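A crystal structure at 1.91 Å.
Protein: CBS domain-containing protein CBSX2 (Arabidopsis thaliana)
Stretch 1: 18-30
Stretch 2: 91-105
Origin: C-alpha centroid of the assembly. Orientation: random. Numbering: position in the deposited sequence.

Stretch 1, residues 18-30: VVKPSTSVDDALE
Stretch 2 91-105: LISKTYGKVVGDLMT

Two segments far apart in sequence often pack by combining a small apolar core with a few backbone hydrogen bonds, and residues 18-30 and 91-105 of the CBS domain-containing protein CBSX2 illustrate the principle, burying 634 Å² between them. At the centre lie two buried valines, one from each segment, both with CA-to-CB directed toward the partner and both in the t rotamer: Val-25 (chi1 161°) and Val-100 (chi1 164°). Val-100 CG2 packs 3.7 Å from Ala-28 CB and 4.1 Å from Val-19 CG2, so one methyl group touches both the loop and the helix of the first segment. Val-25 divides its branches: CG2 meets Leu-103 CD1 at 3.6 Å, whereas CG1 lies 3.6 Å from Thr-95 CB. Farther along the same helix, Leu-29 (m, t) brings CD1 to 3.7 Å from CD1 of Ile-92, whose m, m rotamer carries its end nearer to the partner than its sideways CA-to-CB bond would suggest. Beyond the valines, Pro-21 CG stands 4.3 Å from SE of Met-104, a selenomethionine with chi angles p, t, t.

Around this core the backbones supply the register. Ser-24 and Val-99 form a single beta bridge, their CA atoms 4.3 Å apart, and the bonds beside it run in both directions: Val-25 N donates to Lys-98 O at 3.0 Å, and Val-100 N donates to Thr-23 O at 2.8 Å, each with an N-H...O angle of 163°. The backbones at the bridge are extended, phi/psi -68/152 for Ser-24 and -125/160 for Val-99. A further bond, Gly-101 N to Pro-21 O at 2.7 Å, accompanies a CA-CA separation of 3.8 Å between these residues. Here the absence of a side chain matters, since an ideal CB on Gly-101 would sit a tight 3.0 Å from Pro-21 O.

All three backbone acceptors, Pro-21 O, Thr-23 O and Lys-98 O, belong to residues of two local turns. Lys-20 to Thr-23 form a type I turn, closed by Thr-23 N to Lys-20 O at 2.9 Å; Lys-20 N also donates to Thr-23 OG1 at 2.8 Å. Just after the turn, Ser-24 (p) caps the helix that starts at Val-25 and continues beyond the segment, its OG accepting from Asp-27 N at 3.1 Å. In the other segment a type II turn spans Thr-95 to Lys-98, with Lys-98 N bonded to Thr-95 O at 2.9 Å. Gly-97, at phi/psi 76/-5, takes the positive phi that favours glycine.

The polar edge is reached at Asp-26 (m), whose CA-to-CB bond points sideways but whose carboxylate approaches the partner. Its OD1 is 2.5 Å from OG1 of Thr-95 (p), a short separation; that hydroxyl is also 2.7 Å from Ile-92 O, and the geometry leaves open which acceptor takes its proton. Thr-95 thus joins the two regions, its hydroxyl facing polar partners while its CG2 lies 4.1 Å from Leu-29 CD1.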

ATOM      1  N   VAL A  18       8.737   4.391 -10.967  1.00 27.79           N
ATOM      2  CA  VAL A  18      10.009   3.727 -11.177  1.00 30.67           C
ATOM      3  C   VAL A  18      11.137   4.558 -10.611  1.00 36.62           C
ATOM      4  O   VAL A  18      11.014   5.775 -10.479  1.00 29.39           O
ATOM      5  CB  VAL A  18      10.295   3.496 -12.672  1.00 24.56           C
ATOM      6  CG1 VAL A  18       9.212   2.601 -13.303  1.00 38.60           C
ATOM      7  CG2 VAL A  18      10.381   4.818 -13.401  1.00 28.76           C
ATOM      8  N   VAL A  19      12.226   3.885 -10.257  1.00 25.76           N
ATOM      9  CA  VAL A  19      13.491   4.556  -9.961  1.00 31.01           C
ATOM     10  C   VAL A  19      14.585   3.863 -10.758  1.00 34.11           C
ATOM     11  O   VAL A  19      14.333   2.853 -11.417  1.00 34.07           O
ATOM     12  CB  VAL A  19      13.828   4.500  -8.462  1.00 24.96           C
ATOM     13  CG1 VAL A  19      12.815   5.320  -7.662  1.00 24.58           C
ATOM     14  CG2 VAL A  19      13.837   3.049  -7.981  1.00 23.09           C
ATOM     15  N   LYS A  20      15.796   4.403 -10.700  1.00 26.99           N
ATOM     16  CA  LYS A  20      16.935   3.789 -11.355  1.00 32.83           C
ATOM     17  C   LYS A  20      17.960   3.380 -10.310  1.00 31.79           C
ATOM     18  O   LYS A  20      17.861   3.792  -9.167  1.00 30.99           O
ATOM     19  CB  LYS A  20      17.545   4.765 -12.351  1.00 38.28           C
ATOM     20  CG  LYS A  20      16.539   5.311 -13.345  1.00 40.61           C
ATOM     21  CD  LYS A  20      17.230   6.162 -14.389  1.00 44.30           C
ATOM     22  CE  LYS A  20      16.244   6.700 -15.406  1.00 56.00           C
ATOM     23  NZ  LYS A  20      16.929   7.579 -16.394  1.00 61.33           N
ATOM     24  N   PRO A  21      18.938   2.547 -10.694  1.00 26.43           N
ATOM     25  CA  PRO A  21      19.942   2.131  -9.715  1.00 28.98           C
ATOM     26  C   PRO A  21      20.691   3.347  -9.164  1.00 37.93           C
ATOM     27  O   PRO A  21      21.198   3.309  -8.049  1.00 32.95           O
ATOM     28  CB  PRO A  21      20.877   1.253 -10.531  1.00 27.21           C
ATOM     29  CG  PRO A  21      19.956   0.675 -11.630  1.00 27.92           C
ATOM     30  CD  PRO A  21      19.082   1.845 -11.979  1.00 28.98           C
ATOM     31  N   SER A  22      20.726   4.427  -9.936  1.00 34.40           N
ATOM     32  CA  SER A  22      21.438   5.639  -9.532  1.00 41.34           C
ATOM     33  C   SER A  22      20.584   6.583  -8.686  1.00 37.37           C
ATOM     34  O   SER A  22      21.074   7.579  -8.159  1.00 36.82           O
ATOM     35  CB  SER A  22      21.954   6.377 -10.768  1.00 45.38           C
ATOM     36  OG  SER A  22      20.883   6.851 -11.566  1.00 44.36           O
ATOM     37  N   THR A  23      19.305   6.279  -8.560  1.00 26.09           N
ATOM     38  CA  THR A  23      18.415   7.112  -7.760  1.00 31.05           C
ATOM     39  C   THR A  23      18.898   7.090  -6.319  1.00 39.20           C
ATOM     40  O   THR A  23      19.216   6.028  -5.789  1.00 33.13           O
ATOM     41  CB  THR A  23      16.978   6.591  -7.818  1.00 28.38           C
ATOM     42  OG1 THR A  23      16.538   6.614  -9.176  1.00 34.82           O
ATOM     43  CG2 THR A  23      16.064   7.459  -6.988  1.00 29.91           C
ATOM     44  N   SER A  24      18.967   8.252  -5.681  1.00 32.34           N
ATOM     45  CA  SER A  24      19.411   8.288  -4.295  1.00 35.75           C
ATOM     46  C   SER A  24      18.356   7.622  -3.434  1.00 36.77           C
ATOM     47  O   SER A  24      17.178   7.612  -3.786  1.00 31.50           O
ATOM     48  CB  SER A  24      19.665   9.716  -3.826  1.00 40.17           C
ATOM     49  OG  SER A  24      18.450  10.419  -3.684  1.00 37.07           O
ATOM     50  N   VAL A  25      18.781   7.048  -2.315  1.00 35.24           N
ATOM     51  CA  VAL A  25      17.857   6.382  -1.409  1.00 37.05           C
ATOM     52  C   VAL A  25      16.780   7.350  -0.950  1.00 37.31           C
ATOM     53  O   VAL A  25      15.603   6.988  -0.864  1.00 33.46           O
ATOM     54  CB  VAL A  25      18.602   5.758  -0.213  1.00 37.60           C
ATOM     55  CG1 VAL A  25      17.658   5.488   0.947  1.00 35.89           C
ATOM     56  CG2 VAL A  25      19.281   4.477  -0.654  1.00 30.90           C
ATOM     57  N   ASP A  26      17.190   8.588  -0.693  1.00 35.09           N
ATOM     58  CA  ASP A  26      16.287   9.640  -0.230  1.00 44.43           C
ATOM     59  C   ASP A  26      15.186   9.915  -1.239  1.00 34.53           C
ATOM     60  O   ASP A  26      14.010  10.018  -0.878  1.00 39.60           O
ATOM     61  CB  ASP A  26      17.058  10.944   0.042  1.00 47.03           C
ATOM     62  CG  ASP A  26      17.718  10.957   1.401  1.00 74.04           C
ATOM     63  OD1 ASP A  26      17.333  10.117   2.240  1.00 60.68           O
ATOM     64  OD2 ASP A  26      18.607  11.808   1.632  1.00 91.44           O
ATOM     65  N   ASP A  27      15.566  10.054  -2.506  1.00 34.25           N
ATOM     66  CA  ASP A  27      14.572  10.304  -3.539  1.00 39.77           C
ATOM     67  C   ASP A  27      13.628   9.123  -3.729  1.00 38.30           C
ATOM     68  O   ASP A  27      12.440   9.319  -3.972  1.00 35.17           O
ATOM     69  CB  ASP A  27      15.228  10.684  -4.861  1.00 35.40           C
ATOM     70  CG  ASP A  27      15.863  12.056  -4.815  1.00 46.26           C
ATOM     71  OD1 ASP A  27      15.541  12.844  -3.897  1.00 42.51           O
ATOM     72  OD2 ASP A  27      16.679  12.342  -5.708  1.00 49.98           O
ATOM     73  N   ALA A  28      14.158   7.904  -3.629  1.00 36.20           N
ATOM     74  CA  ALA A  28      13.329   6.708  -3.708  1.00 35.80           C
ATOM     75  C   ALA A  28      12.337   6.682  -2.542  1.00 39.53           C
ATOM     76  O   ALA A  28      11.156   6.408  -2.731  1.00 32.09           O
ATOM     77  CB  ALA A  28      14.195   5.458  -3.707  1.00 32.74           C
ATOM     78  N   LEU A  29      12.816   6.973  -1.337  1.00 35.12           N
ATOM     79  CA  LEU A  29      11.931   7.055  -0.176  1.00 34.11           C
ATOM     80  C   LEU A  29      10.837   8.093  -0.396  1.00 37.93           C
ATOM     81  O   LEU A  29       9.670   7.838  -0.112  1.00 36.96           O
ATOM     82  CB  LEU A  29      12.724   7.382   1.095  1.00 31.07           C
ATOM     83  CG  LEU A  29      13.501   6.222   1.713  1.00 36.25           C
ATOM     84  CD1 LEU A  29      14.437   6.715   2.819  1.00 36.60           C
ATOM     85  CD2 LEU A  29      12.562   5.154   2.230  1.00 42.10           C
ATOM     86  N   GLU A  30      11.216   9.261  -0.913  1.00 34.65           N
ATOM     87  CA  GLU A  30      10.252  10.330  -1.174  1.00 43.49           C
ATOM     88  C   GLU A  30       9.174   9.865  -2.157  1.00 34.49           C
ATOM     89  O   GLU A  30       7.983  10.133  -1.970  1.00 36.10           O
ATOM     90  CB  GLU A  30      10.953  11.583  -1.709  1.00 39.44           C
ATOM     91  CG  GLU A  30      10.134  12.859  -1.554  1.00 81.03           C
ATOM     92  CD  GLU A  30      10.885  14.099  -2.001  1.00104.66           C
ATOM     93  OE1 GLU A  30      10.239  15.157  -2.165  1.00118.66           O
ATOM     94  OE2 GLU A  30      12.118  14.015  -2.186  1.00106.39           O
ATOM     95  N   LEU A  91      17.801   6.001  10.831  1.00 47.76           N
ATOM     96  CA  LEU A  91      17.877   5.378   9.513  1.00 39.04           C
ATOM     97  C   LEU A  91      17.925   6.450   8.443  1.00 44.02           C
ATOM     98  O   LEU A  91      18.785   6.428   7.561  1.00 50.38           O
ATOM     99  CB  LEU A  91      16.678   4.448   9.286  1.00 38.65           C
ATOM    100  CG  LEU A  91      16.632   3.184  10.152  1.00 45.46           C
ATOM    101  CD1 LEU A  91      15.376   2.369   9.868  1.00 43.19           C
ATOM    102  CD2 LEU A  91      17.879   2.337   9.944  1.00 45.43           C
ATOM    103  N   ILE A  92      16.997   7.398   8.524  1.00 36.93           N
ATOM    104  CA  ILE A  92      16.934   8.458   7.528  1.00 37.65           C
ATOM    105  C   ILE A  92      18.253   9.225   7.470  1.00 49.71           C
ATOM    106  O   ILE A  92      18.677   9.661   6.404  1.00 55.17           O
ATOM    107  CB  ILE A  92      15.776   9.432   7.792  1.00 46.77           C
ATOM    108  CG1 ILE A  92      14.434   8.723   7.595  1.00 44.59           C
ATOM    109  CG2 ILE A  92      15.863  10.629   6.848  1.00 43.06           C
ATOM    110  CD1 ILE A  92      14.205   8.310   6.178  1.00 29.84           C
ATOM    111  N   SER A  93      18.910   9.381   8.614  1.00 49.99           N
ATOM    112  CA  SER A  93      20.158  10.141   8.640  1.00 46.73           C
ATOM    113  C   SER A  93      21.265   9.416   7.880  1.00 65.73           C
ATOM    114  O   SER A  93      22.141  10.048   7.292  1.00 86.47           O
ATOM    115  CB  SER A  93      20.595  10.455  10.077  1.00 53.10           C
ATOM    116  OG  SER A  93      21.169   9.324  10.708  1.00 62.57           O
ATOM    117  N   LYS A  94      21.207   8.088   7.876  1.00 51.26           N
ATOM    118  CA  LYS A  94      22.253   7.271   7.265  1.00 52.49           C
ATOM    119  C   LYS A  94      22.038   6.954   5.780  1.00 66.86           C
ATOM    120  O   LYS A  94      22.816   6.196   5.192  1.00 65.26           O
ATOM    121  CB  LYS A  94      22.434   5.977   8.064  1.00 55.70           C
ATOM    122  CG  LYS A  94      23.156   6.186   9.402  1.00 64.92           C
ATOM    123  CD  LYS A  94      22.844   5.070  10.379  1.00 73.24           C
ATOM    124  CE  LYS A  94      23.154   3.709   9.787  1.00 81.86           C
ATOM    125  NZ  LYS A  94      22.650   2.608  10.648  1.00 90.35           N
ATOM    126  N   THR A  95      20.998   7.535   5.178  1.00 50.62           N
ATOM    127  CA  THR A  95      20.667   7.287   3.772  1.00 51.19           C
ATOM    128  C   THR A  95      21.493   8.152   2.826  1.00 50.74           C
ATOM    129  O   THR A  95      21.651   7.830   1.644  1.00 57.93           O
ATOM    130  CB  THR A  95      19.187   7.591   3.488  1.00 44.75           C
ATOM    131  OG1 THR A  95      18.923   8.965   3.802  1.00 54.12           O
ATOM    132  CG2 THR A  95      18.279   6.702   4.324  1.00 48.50           C
ATOM    133  N   TYR A  96      22.005   9.260   3.347  1.00 50.97           N
ATOM    134  CA  TYR A  96      22.785  10.196   2.542  1.00 54.48           C
ATOM    135  C   TYR A  96      23.906   9.513   1.761  1.00 53.38           C
ATOM    136  O   TYR A  96      24.642   8.690   2.303  1.00 51.26           O
ATOM    137  CB  TYR A  96      23.366  11.312   3.414  1.00 75.48           C
ATOM    138  CG  TYR A  96      24.193  12.301   2.622  1.00 70.51           C
ATOM    139  CD1 TYR A  96      25.533  12.057   2.354  1.00 57.82           C
ATOM    140  CD2 TYR A  96      23.627  13.466   2.121  1.00 75.67           C
ATOM    141  CE1 TYR A  96      26.288  12.952   1.619  1.00 68.02           C
ATOM    142  CE2 TYR A  96      24.373  14.366   1.385  1.00 79.13           C
ATOM    143  CZ  TYR A  96      25.702  14.105   1.138  1.00 83.74           C
ATOM    144  OH  TYR A  96      26.445  15.003   0.406  1.00 98.36           O
ATOM    145  N   GLY A  97      24.025   9.858   0.483  1.00 50.53           N
ATOM    146  CA  GLY A  97      25.061   9.294  -0.354  1.00 52.23           C
ATOM    147  C   GLY A  97      24.803   7.865  -0.801  1.00 52.94           C
ATOM    148  O   GLY A  97      25.587   7.329  -1.569  1.00 43.85           O
ATOM    149  N   LYS A  98      23.729   7.239  -0.325  1.00 43.48           N
ATOM    150  CA  LYS A  98      23.436   5.869  -0.749  1.00 39.97           C
ATOM    151  C   LYS A  98      22.509   5.873  -1.953  1.00 46.60           C
ATOM    152  O   LYS A  98      21.735   6.816  -2.140  1.00 31.74           O
ATOM    153  CB  LYS A  98      22.836   5.042   0.392  1.00 48.07           C
ATOM    154  CG  LYS A  98      23.814   4.749   1.540  1.00 53.21           C
ATOM    155  CD  LYS A  98      23.151   3.872   2.587  1.00 49.41           C
ATOM    156  CE  LYS A  98      24.053   3.681   3.801  1.00 66.20           C
ATOM    157  NZ  LYS A  98      23.271   3.178   4.973  1.00 79.20           N
ATOM    158  N   VAL A  99      22.602   4.831  -2.775  1.00 34.99           N
ATOM    159  CA  VAL A  99      21.762   4.740  -3.967  1.00 34.16           C
ATOM    160  C   VAL A  99      20.954   3.447  -4.027  1.00 43.21           C
ATOM    161  O   VAL A  99      21.296   2.447  -3.395  1.00 32.75           O
ATOM    162  CB  VAL A  99      22.539   4.819  -5.312  1.00 34.84           C
ATOM    163  CG1 VAL A  99      22.857   6.238  -5.750  1.00 44.71           C
ATOM    164  CG2 VAL A  99      23.661   3.792  -5.423  1.00 35.93           C
ATOM    165  N   VAL A 100      19.892   3.471  -4.822  1.00 30.80           N
ATOM    166  CA  VAL A 100      19.018   2.314  -4.971  1.00 33.08           C
ATOM    167  C   VAL A 100      19.791   1.076  -5.411  1.00 30.54           C
ATOM    168  O   VAL A 100      19.588   0.002  -4.871  1.00 33.10           O
ATOM    169  CB  VAL A 100      17.882   2.602  -5.973  1.00 30.17           C
ATOM    170  CG1 VAL A 100      17.212   1.291  -6.420  1.00 32.24           C
ATOM    171  CG2 VAL A 100      16.875   3.553  -5.344  1.00 26.11           C
ATOM    172  N   GLY A 101      20.667   1.233  -6.400  1.00 28.99           N
ATOM    173  CA  GLY A 101      21.435   0.118  -6.919  1.00 32.19           C
ATOM    174  C   GLY A 101      22.013  -0.775  -5.831  1.00 47.56           C
ATOM    175  O   GLY A 101      21.974  -1.992  -5.947  1.00 30.86           O
ATOM    176  N   ASP A 102      22.556  -0.184  -4.767  1.00 30.51           N
ATOM    177  CA  ASP A 102      23.182  -0.986  -3.722  1.00 26.51           C
ATOM    178  C   ASP A 102      22.172  -1.869  -2.990  1.00 32.65           C
ATOM    179  O   ASP A 102      22.517  -2.948  -2.511  1.00 29.43           O
ATOM    180  CB  ASP A 102      23.930  -0.079  -2.726  1.00 23.79           C
ATOM    181  CG  ASP A 102      25.237   0.468  -3.305  1.00 24.44           C
ATOM    182  OD1 ASP A 102      25.175   1.226  -4.286  1.00 35.30           O
ATOM    183  OD2 ASP A 102      26.308   0.198  -2.732  1.00 94.05           O
ATOM    184  N   LEU A 103      20.924  -1.419  -2.915  1.00 25.32           N
ATOM    185  CA  LEU A 103      19.952  -2.015  -1.996  1.00 31.05           C
ATOM    186  C   LEU A 103      18.875  -2.817  -2.698  1.00 27.29           C
ATOM    187  O   LEU A 103      18.078  -3.500  -2.059  1.00 25.21           O
ATOM    188  CB  LEU A 103      19.275  -0.921  -1.186  1.00 29.24           C
ATOM    189  CG  LEU A 103      20.227   0.018  -0.433  1.00 39.47           C
ATOM    190  CD1 LEU A 103      19.436   1.017   0.382  1.00 36.00           C
ATOM    191  CD2 LEU A 103      21.160  -0.782   0.455  1.00 37.94           C
HETATM  192  N   MSE A 104      18.841  -2.709  -4.015  1.00 29.92           N
HETATM  193  CA  MSE A 104      17.793  -3.341  -4.790  1.00 36.61           C
HETATM  194  C   MSE A 104      18.001  -4.849  -4.945  1.00 37.42           C
HETATM  195  O   MSE A 104      19.064  -5.409  -4.653  1.00 24.63           O
HETATM  196  CB  MSE A 104      17.709  -2.693  -6.163  1.00 22.09           C
HETATM  197  CG  MSE A 104      18.796  -3.169  -7.102  1.00 22.97           C
HETATM  198 SE   MSE A 104      18.655  -2.383  -8.866  1.00 30.08          SE
HETATM  199  CE  MSE A 104      20.136  -3.268  -9.752  1.00 27.64           C
ATOM    200  N   THR A 105      16.948  -5.510  -5.391  1.00 26.86           N
ATOM    201  CA  THR A 105      17.011  -6.909  -5.744  1.00 28.14           C
ATOM    202  C   THR A 105      17.030  -6.970  -7.254  1.00 27.85           C
ATOM    203  O   THR A 105      16.069  -6.566  -7.905  1.00 32.97           O
ATOM    204  CB  THR A 105      15.787  -7.659  -5.205  1.00 32.43           C
ATOM    205  OG1 THR A 105      15.890  -7.741  -3.778  1.00 38.98           O
ATOM    206  CG2 THR A 105      15.721  -9.057  -5.798  1.00 29.74           C
TER